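Local coordinates for protein tyrocidine synthetase 3 (PDB 2JGP) that forms peptide bonds during nonribosomal synthesis of the antibiotic tyrocidine, here represented by a peptidyl carrier domain joined to a condensation domain, at residues 16-21 with 45-50; 53-58 with 270-275; 83-88 with 266-271; 354-359 with 403-408. All coordinates share one frame; numbering follows the deposited sequence.

Interaction 1: 16-21 with 45-50; sequences AQVWEQ and MRVLSS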
loop_
_atom_site.group_PDB
_atom_site.type_symbol
_atom_site.label_atom_id
_atom_site.label_comp_id
_atom_site.label_asym_id
_atom_site.label_seq_id
_atom_site.Cartn_x
_atom_site.Cartn_y
_atom_site.Cartn_z
ATOM N N ALA A 16 8.072 6.727 -19.532
ATOM C CA ALA A 16 9.504 6.456 -19.631
ATOM C C ALA A 16 9.746 5.116 -20.299
ATOM O O ALA A 16 10.626 4.996 -21.136
ATOM C CB ALA A 16 10.146 6.487 -18.257
ATOM N N GLN A 17 8.953 4.119 -19.905
ATOM C CA GLN A 17 8.999 2.774 -20.490
ATOM C C GLN A 17 8.728 2.801 -21.995
ATOM O O GLN A 17 9.452 2.179 -22.772
ATOM C CB GLN A 17 7.994 1.871 -19.756
ATOM C CG GLN A 17 7.443 0.662 -20.524
ATOM C CD GLN A 17 5.994 0.852 -21.015
ATOM O OE1 GLN A 17 5.141 1.515 -20.368
ATOM N NE2 GLN A 17 5.707 0.257 -22.155
ATOM N N VAL A 18 7.684 3.517 -22.398
ATOM C CA VAL A 18 7.354 3.666 -23.807
ATOM C C VAL A 18 8.461 4.385 -24.596
ATOM O O VAL A 18 8.816 3.950 -25.688
ATOM C CB VAL A 18 5.990 4.368 -24.002
ATOM C CG1 VAL A 18 5.797 4.772 -25.455
ATOM C CG2 VAL A 18 4.849 3.435 -23.554
ATOM N N TRP A 19 9.020 5.460 -24.041
ATOM C CA TRP A 19 10.098 6.185 -24.726
ATOM C C TRP A 19 11.324 5.299 -24.941
ATOM O O TRP A 19 11.943 5.338 -25.999
ATOM C CB TRP A 19 10.530 7.416 -23.937
ATOM C CG TRP A 19 9.578 8.572 -23.981
ATOM C CD1 TRP A 19 8.231 8.529 -24.224
ATOM C CD2 TRP A 19 9.895 9.946 -23.718
ATOM N NE1 TRP A 19 7.700 9.789 -24.145
ATOM C CE2 TRP A 19 8.698 10.679 -23.837
ATOM C CE3 TRP A 19 11.077 10.625 -23.401
ATOM C CZ2 TRP A 19 8.643 12.063 -23.646
ATOM C CZ3 TRP A 19 11.022 12.002 -23.211
ATOM C CH2 TRP A 19 9.811 12.703 -23.334
ATOM N N GLU A 20 11.681 4.524 -23.921
ATOM C CA GLU A 20 12.816 3.601 -24.015
ATOM C C GLU A 20 12.634 2.605 -25.159
ATOM O O GLU A 20 13.561 2.361 -25.927
ATOM C CB GLU A 20 13.010 2.856 -22.695
ATOM C CG GLU A 20 13.527 3.743 -21.576
ATOM C CD GLU A 20 13.397 3.111 -20.200
ATOM O OE1 GLU A 20 13.941 3.692 -19.238
ATOM O OE2 GLU A 20 12.761 2.040 -20.080
ATOM N N GLN A 21 11.435 2.048 -25.273
ATOM C CA GLN A 21 11.127 1.110 -26.357
ATOM C C GLN A 21 11.149 1.776 -27.728
ATOM O O GLN A 21 11.771 1.263 -28.669
ATOM C CB GLN A 21 9.761 0.467 -26.124
ATOM C CG GLN A 21 9.709 -0.447 -24.903
ATOM C CD GLN A 21 10.772 -1.536 -24.933
ATOM O OE1 GLN A 21 11.534 -1.702 -23.977
ATOM N NE2 GLN A 21 10.840 -2.272 -26.037
ATOM N N MET A 45 5.241 10.233 -33.211
ATOM C CA MET A 45 3.972 9.609 -33.589
ATOM C C MET A 45 3.886 8.161 -33.086
ATOM O O MET A 45 2.808 7.699 -32.695
ATOM C CB MET A 45 3.757 9.690 -35.104
ATOM C CG MET A 45 3.447 11.108 -35.573
ATOM S SD MET A 45 3.120 11.272 -37.331
ATOM C CE MET A 45 4.682 10.767 -38.043
ATOM N N ARG A 46 5.016 7.459 -33.075
ATOM C CA ARG A 46 5.075 6.107 -32.511
ATOM C C ARG A 46 4.821 6.099 -30.997
ATOM O O ARG A 46 4.189 5.178 -30.484
ATOM C CB ARG A 46 6.420 5.444 -32.808
ATOM C CG ARG A 46 6.615 5.026 -34.247
ATOM C CD ARG A 46 8.046 4.567 -34.467
ATOM N NE ARG A 46 8.222 3.847 -35.726
ATOM C CZ ARG A 46 9.401 3.515 -36.254
ATOM N NH1 ARG A 46 10.542 3.839 -35.647
ATOM N NH2 ARG A 46 9.441 2.858 -37.407
ATOM N N VAL A 47 5.318 7.113 -30.288
ATOM C CA VAL A 47 5.047 7.246 -28.850
ATOM C C VAL A 47 3.549 7.437 -28.607
ATOM O O VAL A 47 2.971 6.809 -27.718
ATOM C CB VAL A 47 5.834 8.411 -28.212
ATOM C CG1 VAL A 47 5.290 8.738 -26.814
ATOM C CG2 VAL A 47 7.317 8.071 -28.140
ATOM N N LEU A 48 2.927 8.297 -29.408
ATOM C CA LEU A 48 1.487 8.527 -29.322
ATOM C C LEU A 48 0.713 7.232 -29.564
ATOM O O LEU A 48 -0.235 6.916 -28.836
ATOM C CB LEU A 48 1.046 9.587 -30.335
ATOM C CG LEU A 48 1.727 10.957 -30.253
ATOM C CD1 LEU A 48 1.124 11.894 -31.277
ATOM C CD2 LEU A 48 1.628 11.543 -28.855
ATOM N N SER A 49 1.122 6.496 -30.597
ATOM C CA SER A 49 0.505 5.217 -30.936
ATOM C C SER A 49 0.649 4.203 -29.805
ATOM O O SER A 49 -0.313 3.520 -29.457
ATOM C CB SER A 49 1.119 4.645 -32.214
ATOM O OG SER A 49 0.778 5.439 -33.334
ATOM N N SER A 50 1.855 4.104 -29.243
ATOM C CA SER A 50 2.127 3.147 -28.158
ATOM C C SER A 50 1.319 3.427 -26.897
ATOM O O SER A 50 0.842 2.495 -26.249
ATOM C CB SER A 50 3.615 3.128 -27.801
ATOM O OG SER A 50 4.375 2.604 -28.873
#
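Met45 O, on the helix that presses Val47 and Ser50 against Val18, is gripped twice by Ser49: the backbone N donates at 2.9 Å and Ser49 OG at 3.1 Å, from opposite faces of the carbonyl plane. The second bond ties the Ser49 hydroxyl back to its own helix. The interface itself is made by Val18, Val47, Trp19 and the CB of Ser50. Segments 16-21 and 45-50 run at 132° to each other, with their axes 9.8 Å apart at closest approach. Val18 CG1, swung anti to the backbone N (chi1 168°), projects across the gap and lands on Ser50 CB at 3.6 Å; the same methyl lies 4.2 Å from Val47 CG1. A serine fits here because its short CB makes an apolar contact without holding the helices apart. Val47 also reaches Trp19, its CG1 lying 3.7 Å from Trp19 NE1, obliquely placed against the indole. The five-membered ring meets Val47 through CD1 and NE1, so the buried N-H, which has no polar partner in the model, faces a methyl group. Phe34 meets Trp19 edge-to-face and also touches Val47, while Val22, further along helix 10-23, extends the packing to Val47 and Ser50. Helices 10-23 and 41-55 are thereby joined within the helical carrier domain, with the loop containing Val28 and Phe34 covering Trp19.

Interaction 2: 53-58 with 270-275; sequences NEYQVD and HKQEAY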
loop_
_atom_site.group_PDB
_atom_site.type_symbol
_atom_site.label_atom_id
_atom_site.label_comp_id
_atom_site.label_asym_id
_atom_site.label_seq_id
_atom_site.Cartn_x
_atom_site.Cartn_y
_atom_site.Cartn_z
ATOM N N ASN A 53 -2.225 2.329 -27.589
ATOM C CA ASN A 53 -2.366 0.872 -27.584
ATOM C C ASN A 53 -2.256 0.245 -26.195
ATOM O O ASN A 53 -3.041 -0.637 -25.851
ATOM C CB ASN A 53 -1.341 0.222 -28.523
ATOM C CG ASN A 53 -1.631 0.497 -29.994
ATOM O OD1 ASN A 53 -2.744 0.871 -30.366
ATOM N ND2 ASN A 53 -0.621 0.303 -30.839
ATOM N N GLU A 54 -1.282 0.688 -25.406
ATOM C CA GLU A 54 -1.037 0.094 -24.093
ATOM C C GLU A 54 -1.988 0.650 -23.030
ATOM O O GLU A 54 -2.445 -0.105 -22.164
ATOM C CB GLU A 54 0.422 0.293 -23.671
ATOM C CG GLU A 54 0.843 -0.469 -22.394
ATOM C CD GLU A 54 0.819 -1.988 -22.535
ATOM O OE1 GLU A 54 0.812 -2.683 -21.494
ATOM O OE2 GLU A 54 0.815 -2.490 -23.673
ATOM N N TYR A 55 -2.300 1.946 -23.103
ATOM C CA TYR A 55 -3.038 2.630 -22.022
ATOM C C TYR A 55 -4.333 3.338 -22.434
ATOM O O TYR A 55 -4.998 3.920 -21.582
ATOM C CB TYR A 55 -2.109 3.622 -21.314
ATOM C CG TYR A 55 -0.869 2.955 -20.777
ATOM C CD1 TYR A 55 0.377 3.165 -21.364
ATOM C CD2 TYR A 55 -0.951 2.070 -19.706
ATOM C CE1 TYR A 55 1.518 2.528 -20.875
ATOM C CE2 TYR A 55 0.177 1.426 -19.212
ATOM C CZ TYR A 55 1.406 1.659 -19.798
ATOM O OH TYR A 55 2.511 1.009 -19.309
ATOM N N GLN A 56 -4.702 3.281 -23.715
ATOM C CA GLN A 56 -5.887 3.997 -24.217
ATOM C C GLN A 56 -5.899 5.462 -23.784
ATOM O O GLN A 56 -6.935 5.995 -23.376
ATOM C CB GLN A 56 -7.181 3.315 -23.759
ATOM C CG GLN A 56 -7.689 2.239 -24.682
ATOM C CD GLN A 56 -9.061 1.762 -24.280
ATOM O OE1 GLN A 56 -9.308 1.476 -23.112
ATOM N NE2 GLN A 56 -9.969 1.674 -25.248
ATOM N N VAL A 57 -4.736 6.099 -23.846
ATOM C CA VAL A 57 -4.624 7.521 -23.576
ATOM C C VAL A 57 -4.187 8.177 -24.873
ATOM O O VAL A 57 -3.186 7.782 -25.466
ATOM C CB VAL A 57 -3.629 7.815 -22.447
ATOM C CG1 VAL A 57 -3.440 9.319 -22.277
ATOM C CG2 VAL A 57 -4.125 7.189 -21.140
ATOM N N ASP A 58 -4.960 9.160 -25.315
ATOM C CA ASP A 58 -4.735 9.813 -26.595
ATOM C C ASP A 58 -4.044 11.149 -26.358
ATOM O O ASP A 58 -4.662 12.103 -25.888
ATOM C CB ASP A 58 -6.067 9.996 -27.317
ATOM C CG ASP A 58 -6.758 8.668 -27.615
ATOM O OD1 ASP A 58 -6.070 7.719 -28.055
ATOM O OD2 ASP A 58 -7.987 8.570 -27.409
ATOM N N HIS A 270 -7.551 -4.609 -20.051
ATOM C CA HIS A 270 -7.040 -5.866 -20.605
ATOM C C HIS A 270 -5.511 -5.872 -20.654
ATOM O O HIS A 270 -4.881 -6.906 -20.440
ATOM C CB HIS A 270 -7.609 -6.104 -22.001
ATOM C CG HIS A 270 -7.532 -7.527 -22.450
ATOM N ND1 HIS A 270 -6.588 -7.976 -23.349
ATOM C CD2 HIS A 270 -8.291 -8.603 -22.133
ATOM C CE1 HIS A 270 -6.767 -9.268 -23.564
ATOM N NE2 HIS A 270 -7.797 -9.672 -22.841
ATOM N N LYS A 271 -4.920 -4.711 -20.925
ATOM C CA LYS A 271 -3.471 -4.574 -20.950
ATOM C C LYS A 271 -2.877 -4.584 -19.540
ATOM O O LYS A 271 -1.805 -5.155 -19.330
ATOM C CB LYS A 271 -3.059 -3.297 -21.690
ATOM C CG LYS A 271 -3.337 -3.315 -23.186
ATOM C CD LYS A 271 -2.384 -4.234 -23.931
ATOM C CE LYS A 271 -2.602 -4.163 -25.433
ATOM N NZ LYS A 271 -1.665 -5.065 -26.168
ATOM N N GLN A 272 -3.560 -3.954 -18.581
ATOM C CA GLN A 272 -3.148 -4.032 -17.166
ATOM C C GLN A 272 -3.129 -5.491 -16.731
ATOM O O GLN A 272 -2.170 -5.949 -16.119
ATOM C CB GLN A 272 -4.088 -3.253 -16.237
ATOM C CG GLN A 272 -4.144 -1.747 -16.455
ATOM C CD GLN A 272 -2.899 -1.040 -15.990
ATOM O OE1 GLN A 272 -2.628 -0.966 -14.789
ATOM N NE2 GLN A 272 -2.130 -0.506 -16.934
ATOM N N GLU A 273 -4.199 -6.210 -17.062
ATOM C CA GLU A 273 -4.322 -7.630 -16.741
ATOM C C GLU A 273 -3.258 -8.469 -17.438
ATOM O O GLU A 273 -2.613 -9.307 -16.802
ATOM C CB GLU A 273 -5.708 -8.135 -17.144
ATOM C CG GLU A 273 -5.907 -9.637 -16.979
ATOM C CD GLU A 273 -7.325 -10.062 -17.275
ATOM O OE1 GLU A 273 -8.040 -10.427 -16.321
ATOM O OE2 GLU A 273 -7.718 -10.021 -18.462
ATOM N N ALA A 274 -3.092 -8.244 -18.744
ATOM C CA ALA A 274 -2.189 -9.035 -19.584
ATOM C C ALA A 274 -0.780 -9.088 -19.022
ATOM O O ALA A 274 -0.136 -10.139 -19.060
ATOM C CB ALA A 274 -2.160 -8.485 -20.998
ATOM N N TYR A 275 -0.306 -7.957 -18.498
ATOM C CA TYR A 275 1.014 -7.906 -17.879
ATOM C C TYR A 275 1.160 -8.957 -16.777
ATOM O O TYR A 275 2.156 -9.678 -16.728
ATOM C CB TYR A 275 1.327 -6.512 -17.311
ATOM C CG TYR A 275 2.607 -6.525 -16.515
ATOM C CD1 TYR A 275 3.844 -6.425 -17.147
ATOM C CD2 TYR A 275 2.587 -6.702 -15.133
ATOM C CE1 TYR A 275 5.017 -6.469 -16.421
ATOM C CE2 TYR A 275 3.754 -6.754 -14.404
ATOM C CZ TYR A 275 4.963 -6.633 -15.046
ATOM O OH TYR A 275 6.120 -6.692 -14.307
HETATM O O HOH W 1 -3.298 -0.321 -19.681
HETATM O O HOH W 2 0.285 -5.284 -21.125
#
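This is a water-bridged contact between domains, in which Glu54 and Tyr55, at the end of the carrier helix 41-55, meet Lys271 and Gln272 on the condensation-domain helix 267-279. Lys271 CB packs 3.3 Å from Glu54 O, and its long aliphatic chain continues past Asn53 O. Bent at chi2 (65°), Glu54 crosses that chain obliquely; OE2 stays 4.4 Å from Lys271 NZ, near enough for attraction but beyond a salt bridge. Glu54 OE1 has firmer partners: His404 NE2, and a water at 2.7 Å that also donates to Lys271 O. A second water donates to Glu54 O at 2.6 Å and accepts from Gln272 NE2. The same amide nitrogen lies at the edge of the Tyr55 ring, 3.8 Å from CE2, and also donates to Gly403 O, while Gln272 OE1 accepts from Asp406 N. An amide suits this spot, serving backbone donor and acceptor alike. Helix 41-55 is thereby set against helix 267-279, with the loop after helix 387-403 adjoining both.

Interaction 3: 83-88 with 266-271; sequences GNVFSI and SAAFHK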
loop_
_atom_site.group_PDB
_atom_site.type_symbol
_atom_site.label_atom_id
_atom_site.label_comp_id
_atom_site.label_asym_id
_atom_site.label_seq_id
_atom_site.Cartn_x
_atom_site.Cartn_y
_atom_site.Cartn_z
ATOM N N GLY A 83 -9.921 11.905 -23.504
ATOM C CA GLY A 83 -9.114 10.837 -24.106
ATOM C C GLY A 83 -8.196 10.140 -23.117
ATOM O O GLY A 83 -7.078 9.741 -23.467
ATOM N N ASN A 84 -8.659 10.011 -21.874
ATOM C CA ASN A 84 -7.905 9.360 -20.813
ATOM C C ASN A 84 -8.857 8.456 -20.029
ATOM O O ASN A 84 -9.647 8.929 -19.214
ATOM C CB ASN A 84 -7.254 10.403 -19.893
ATOM C CG ASN A 84 -6.477 9.775 -18.740
ATOM O OD1 ASN A 84 -6.493 8.555 -18.541
ATOM N ND2 ASN A 84 -5.790 10.614 -17.971
ATOM N N VAL A 85 -8.789 7.153 -20.285
ATOM C CA VAL A 85 -9.702 6.215 -19.641
ATOM C C VAL A 85 -9.381 5.997 -18.159
ATOM O O VAL A 85 -10.149 5.327 -17.472
ATOM C CB VAL A 85 -9.733 4.837 -20.357
ATOM C CG1 VAL A 85 -10.211 4.994 -21.804
ATOM C CG2 VAL A 85 -8.373 4.169 -20.293
ATOM N N PHE A 86 -8.253 6.538 -17.685
ATOM C CA PHE A 86 -7.851 6.458 -16.269
ATOM C C PHE A 86 -8.366 7.621 -15.421
ATOM O O PHE A 86 -8.173 7.637 -14.207
ATOM C CB PHE A 86 -6.321 6.416 -16.149
ATOM C CG PHE A 86 -5.718 5.127 -16.588
ATOM C CD1 PHE A 86 -5.403 4.908 -17.923
ATOM C CD2 PHE A 86 -5.460 4.122 -15.670
ATOM C CE1 PHE A 86 -4.845 3.718 -18.326
ATOM C CE2 PHE A 86 -4.899 2.921 -16.074
ATOM C CZ PHE A 86 -4.593 2.719 -17.401
ATOM N N SER A 87 -9.010 8.592 -16.056
ATOM C CA SER A 87 -9.470 9.792 -15.370
ATOM C C SER A 87 -10.660 9.498 -14.457
ATOM O O SER A 87 -11.626 8.862 -14.875
ATOM C CB SER A 87 -9.861 10.855 -16.396
ATOM O OG SER A 87 -10.486 11.960 -15.777
ATOM N N ILE A 88 -10.572 9.967 -13.217
ATOM C CA ILE A 88 -11.648 9.809 -12.239
ATOM C C ILE A 88 -12.316 11.160 -11.992
ATOM O O ILE A 88 -11.691 12.079 -11.454
ATOM C CB ILE A 88 -11.116 9.245 -10.907
ATOM C CG1 ILE A 88 -10.436 7.895 -11.131
ATOM C CG2 ILE A 88 -12.246 9.083 -9.904
ATOM C CD1 ILE A 88 -9.714 7.378 -9.911
ATOM N N SER A 266 -12.560 -1.833 -20.326
ATOM C CA SER A 266 -11.748 -1.127 -21.310
ATOM C C SER A 266 -10.637 -2.005 -21.890
ATOM O O SER A 266 -10.250 -3.021 -21.302
ATOM C CB SER A 266 -11.143 0.126 -20.679
ATOM O OG SER A 266 -10.170 -0.209 -19.708
ATOM N N ALA A 267 -10.137 -1.604 -23.054
ATOM C CA ALA A 267 -8.934 -2.198 -23.628
ATOM C C ALA A 267 -7.738 -1.982 -22.689
ATOM O O ALA A 267 -6.890 -2.869 -22.538
ATOM C CB ALA A 267 -8.652 -1.610 -24.999
ATOM N N ALA A 268 -7.687 -0.809 -22.055
ATOM C CA ALA A 268 -6.624 -0.486 -21.103
ATOM C C ALA A 268 -6.569 -1.498 -19.954
ATOM O O ALA A 268 -5.495 -1.930 -19.566
ATOM C CB ALA A 268 -6.809 0.923 -20.555
ATOM N N PHE A 269 -7.728 -1.873 -19.420
ATOM C CA PHE A 269 -7.788 -2.878 -18.349
ATOM C C PHE A 269 -7.237 -4.225 -18.821
ATOM O O PHE A 269 -6.530 -4.899 -18.085
ATOM C CB PHE A 269 -9.221 -3.029 -17.836
ATOM C CG PHE A 269 -9.390 -4.075 -16.770
ATOM C CD1 PHE A 269 -9.277 -3.742 -15.427
ATOM C CD2 PHE A 269 -9.700 -5.386 -17.106
ATOM C CE1 PHE A 269 -9.447 -4.701 -14.443
ATOM C CE2 PHE A 269 -9.870 -6.353 -16.120
ATOM C CZ PHE A 269 -9.743 -6.008 -14.791
ATOM N N HIS A 270 -7.551 -4.609 -20.051
ATOM C CA HIS A 270 -7.040 -5.866 -20.605
ATOM C C HIS A 270 -5.511 -5.872 -20.654
ATOM O O HIS A 270 -4.881 -6.906 -20.440
ATOM C CB HIS A 270 -7.609 -6.104 -22.001
ATOM C CG HIS A 270 -7.532 -7.527 -22.450
ATOM N ND1 HIS A 270 -6.588 -7.976 -23.349
ATOM C CD2 HIS A 270 -8.291 -8.603 -22.133
ATOM C CE1 HIS A 270 -6.767 -9.268 -23.564
ATOM N NE2 HIS A 270 -7.797 -9.672 -22.841
ATOM N N LYS A 271 -4.920 -4.711 -20.925
ATOM C CA LYS A 271 -3.471 -4.574 -20.950
ATOM C C LYS A 271 -2.877 -4.584 -19.540
ATOM O O LYS A 271 -1.805 -5.155 -19.330
ATOM C CB LYS A 271 -3.059 -3.297 -21.690
ATOM C CG LYS A 271 -3.337 -3.315 -23.186
ATOM C CD LYS A 271 -2.384 -4.234 -23.931
ATOM C CE LYS A 271 -2.602 -4.163 -25.433
ATOM N NZ LYS A 271 -1.665 -5.065 -26.168
#
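With chi1 at -61°, Val85 holds CG1 anti to its carbonyl carbon and CG2 between the carbonyl carbon and the backbone N, from where CG2 meets Ala268 CB at 3.6 Å. Phe86 takes a similar first torsion, -72°, which brings CE1 of its ring toward the same methyl; CE1 stands 4.1 Å from Ala268 CB, in an oblique approach. One alanine methyl therefore receives two neighbouring side chains of the loop, and its small size allows both to come close to the helix. What presents them side by side is a type I turn from Asn84 to Ser87, closed by Ser87 N to Asn84 O at 3.2 Å. Asn84 stiffens it further: OD1 accepts from Phe86 N at 2.8 Å, the donor standing above the carbonyl plane, while ND2 donates to Thr80 O. On the other side Ser266 begins helix 267-279 as its N-cap, OG accepting from Phe269 N at 3.0 Å and so satisfying a backbone N-H that has no preceding helical carbonyl. The Phe86 ring also meets Trp11 edge-to-face and makes a cation-pi contact with Arg14, and Val85 O accepts from Trp259 NE1. A type I turn, reinforced by an Asx turn at Asn84, thus presents its two middle residues to the first turn of an N-capped condensation-domain helix, seating there the connection between carrier helix 70-79 and strand 97-98.

Interaction 4: 354-359 with 403-408; sequences TPITGR and GHQDYP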
loop_
_atom_site.group_PDB
_atom_site.type_symbol
_atom_site.label_atom_id
_atom_site.label_comp_id
_atom_site.label_asym_id
_atom_site.label_seq_id
_atom_site.Cartn_x
_atom_site.Cartn_y
_atom_site.Cartn_z
ATOM N N THR A 354 4.140 -6.833 -2.172
ATOM C CA THR A 354 4.472 -5.455 -1.812
ATOM C C THR A 354 3.216 -4.575 -1.799
ATOM O O THR A 354 2.681 -4.224 -2.857
ATOM C CB THR A 354 5.517 -4.848 -2.754
ATOM O OG1 THR A 354 5.054 -4.902 -4.109
ATOM C CG2 THR A 354 6.846 -5.599 -2.641
ATOM N N PRO A 355 2.729 -4.229 -0.603
ATOM C CA PRO A 355 1.603 -3.299 -0.536
ATOM C C PRO A 355 1.945 -1.916 -1.089
ATOM O O PRO A 355 3.066 -1.437 -0.918
ATOM C CB PRO A 355 1.284 -3.237 0.965
ATOM C CG PRO A 355 1.876 -4.499 1.536
ATOM C CD PRO A 355 3.115 -4.714 0.736
ATOM N N ILE A 356 0.975 -1.314 -1.769
ATOM C CA ILE A 356 1.065 0.061 -2.258
ATOM C C ILE A 356 -0.169 0.791 -1.762
ATOM O O ILE A 356 -1.157 0.155 -1.397
ATOM C CB ILE A 356 1.125 0.130 -3.801
ATOM C CG1 ILE A 356 -0.079 -0.573 -4.438
ATOM C CG2 ILE A 356 2.430 -0.465 -4.303
ATOM C CD1 ILE A 356 -0.146 -0.433 -5.957
ATOM N N THR A 357 -0.122 2.119 -1.742
ATOM C CA THR A 357 -1.234 2.899 -1.183
ATOM C C THR A 357 -2.489 2.798 -2.050
ATOM O O THR A 357 -3.608 2.889 -1.550
ATOM C CB THR A 357 -0.874 4.398 -1.036
ATOM O OG1 THR A 357 -0.733 4.983 -2.333
ATOM C CG2 THR A 357 0.419 4.580 -0.246
ATOM N N GLY A 358 -2.292 2.605 -3.354
ATOM C CA GLY A 358 -3.396 2.582 -4.313
ATOM C C GLY A 358 -3.894 3.975 -4.676
ATOM O O GLY A 358 -4.898 4.118 -5.385
ATOM N N ARG A 359 -3.188 4.996 -4.196
ATOM C CA ARG A 359 -3.584 6.393 -4.355
ATOM C C ARG A 359 -2.667 7.046 -5.384
ATOM O O ARG A 359 -1.858 7.924 -5.058
ATOM C CB ARG A 359 -3.495 7.113 -3.008
ATOM C CG ARG A 359 -4.471 6.577 -1.970
ATOM C CD ARG A 359 -4.026 6.885 -0.564
ATOM N NE ARG A 359 -4.912 6.264 0.425
ATOM C CZ ARG A 359 -6.049 6.807 0.860
ATOM N NH1 ARG A 359 -6.447 7.998 0.420
ATOM N NH2 ARG A 359 -6.772 6.176 1.768
ATOM N N GLY A 403 3.388 0.515 -13.276
ATOM C CA GLY A 403 2.732 0.866 -14.537
ATOM C C GLY A 403 1.494 0.029 -14.840
ATOM O O GLY A 403 0.669 0.409 -15.668
ATOM N N HIS A 404 1.374 -1.119 -14.182
ATOM C CA HIS A 404 0.229 -1.997 -14.377
ATOM C C HIS A 404 -0.500 -2.278 -13.072
ATOM O O HIS A 404 -1.076 -3.347 -12.894
ATOM C CB HIS A 404 0.683 -3.276 -15.061
ATOM C CG HIS A 404 1.259 -3.032 -16.418
ATOM N ND1 HIS A 404 2.574 -2.668 -16.609
ATOM C CD2 HIS A 404 0.686 -3.038 -17.643
ATOM C CE1 HIS A 404 2.792 -2.488 -17.901
ATOM N NE2 HIS A 404 1.661 -2.704 -18.547
ATOM N N GLN A 405 -0.520 -1.282 -12.187
ATOM C CA GLN A 405 -1.126 -1.426 -10.863
ATOM C C GLN A 405 -2.657 -1.372 -10.853
ATOM O O GLN A 405 -3.289 -1.692 -9.834
ATOM C CB GLN A 405 -0.572 -0.360 -9.910
ATOM C CG GLN A 405 -1.114 1.043 -10.134
ATOM C CD GLN A 405 -0.577 2.021 -9.123
ATOM O OE1 GLN A 405 -1.209 2.289 -8.098
ATOM N NE2 GLN A 405 0.611 2.538 -9.385
ATOM N N ASP A 406 -3.267 -0.978 -11.968
ATOM C CA ASP A 406 -4.723 -0.839 -12.021
ATOM C C ASP A 406 -5.408 -2.142 -12.439
ATOM O O ASP A 406 -6.326 -2.157 -13.268
ATOM C CB ASP A 406 -5.108 0.331 -12.924
ATOM C CG ASP A 406 -4.651 1.661 -12.356
ATOM O OD1 ASP A 406 -5.046 1.989 -11.221
ATOM O OD2 ASP A 406 -3.892 2.373 -13.030
ATOM N N TYR A 407 -4.933 -3.232 -11.847
ATOM C CA TYR A 407 -5.553 -4.543 -11.953
ATOM C C TYR A 407 -5.679 -5.081 -10.527
ATOM O O TYR A 407 -4.670 -5.334 -9.883
ATOM C CB TYR A 407 -4.684 -5.460 -12.806
ATOM C CG TYR A 407 -5.267 -6.832 -13.050
ATOM C CD1 TYR A 407 -6.482 -6.987 -13.710
ATOM C CD2 TYR A 407 -4.589 -7.977 -12.646
ATOM C CE1 TYR A 407 -7.014 -8.243 -13.945
ATOM C CE2 TYR A 407 -5.112 -9.237 -12.879
ATOM C CZ TYR A 407 -6.323 -9.367 -13.524
ATOM O OH TYR A 407 -6.837 -10.619 -13.758
ATOM N N PRO A 408 -6.918 -5.215 -10.014
ATOM C CA PRO A 408 -7.135 -5.711 -8.651
ATOM C C PRO A 408 -6.481 -7.068 -8.379
ATOM O O PRO A 408 -6.607 -7.987 -9.188
ATOM C CB PRO A 408 -8.661 -5.838 -8.566
ATOM C CG PRO A 408 -9.181 -4.873 -9.558
ATOM C CD PRO A 408 -8.187 -4.876 -10.679
HETATM O O HOH W 3 -0.455 3.253 -5.489
#
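Segment 354-359 leaves its strand after Ile356 and bends through Thr357 into Gly358, whose positive phi of 79° favours glycine; segment 403-408 is an irregular link leading to the helix that Pro408 precedes. The backbones stay well apart, 8.0 Å between Gly358 CA and Gln405 CA, so side chains and a water must span the interval. Thr357 shapes the bend as an ST turn, OG1 accepting from Arg359 N at 3.1 Å. Gln405 supplies the reach: CG starts between the backbone N and the carbonyl carbon (chi1 75°), and the chain then runs extended, carrying the amide to the turn. Ile356 CD1 sits over one face of that amide, almost directly above Gln405 OE1 at 3.6 Å, and 4.0 Å from Gln405 CB, the two side chains crossing at a slant. A water donates to Gln405 OE1 at 2.9 Å and accepts, more weakly, from Gly358 N. At the other end of the amide, NE2 donates to Tyr402 O, which fixes which way the group is turned. Nearby, Arg359 is held by a salt bridge to Asp226, and Ile356 packs on Leu375 of the partner strand 373-379. Glutamine suits the place because its flat amide offers a face to the isoleucine methyl while OE1 and NE2 serve the water and the Tyr402 carbonyl; the chemistry implies a light, water-mediated join that depends little on direct polar bonding.

Interaction 1 is internal to the carrier domain, and interactions 2 and 3 carry the chain's contacts onto the condensation domain, where interaction 4 lies. Helix 41-55 serves interactions 1 and 2, whose centres are 13 Å apart. Helix 267-279 serves interactions 2 and 3, whose centres lie 7 Å apart and which share His270 and Lys271. Segment 403-408 of interaction 4, centred 15 Å from each of these two, touches both. Along the chain, interaction 1 closes first; interactions 2 and 3 then span roughly 180 to 210 residues to end on one helix, and interaction 4 follows. Helix 267-279 is thus a shared platform for carrier helix, interdomain connection and condensation-domain loop, consistent with a defined placement of the two domains.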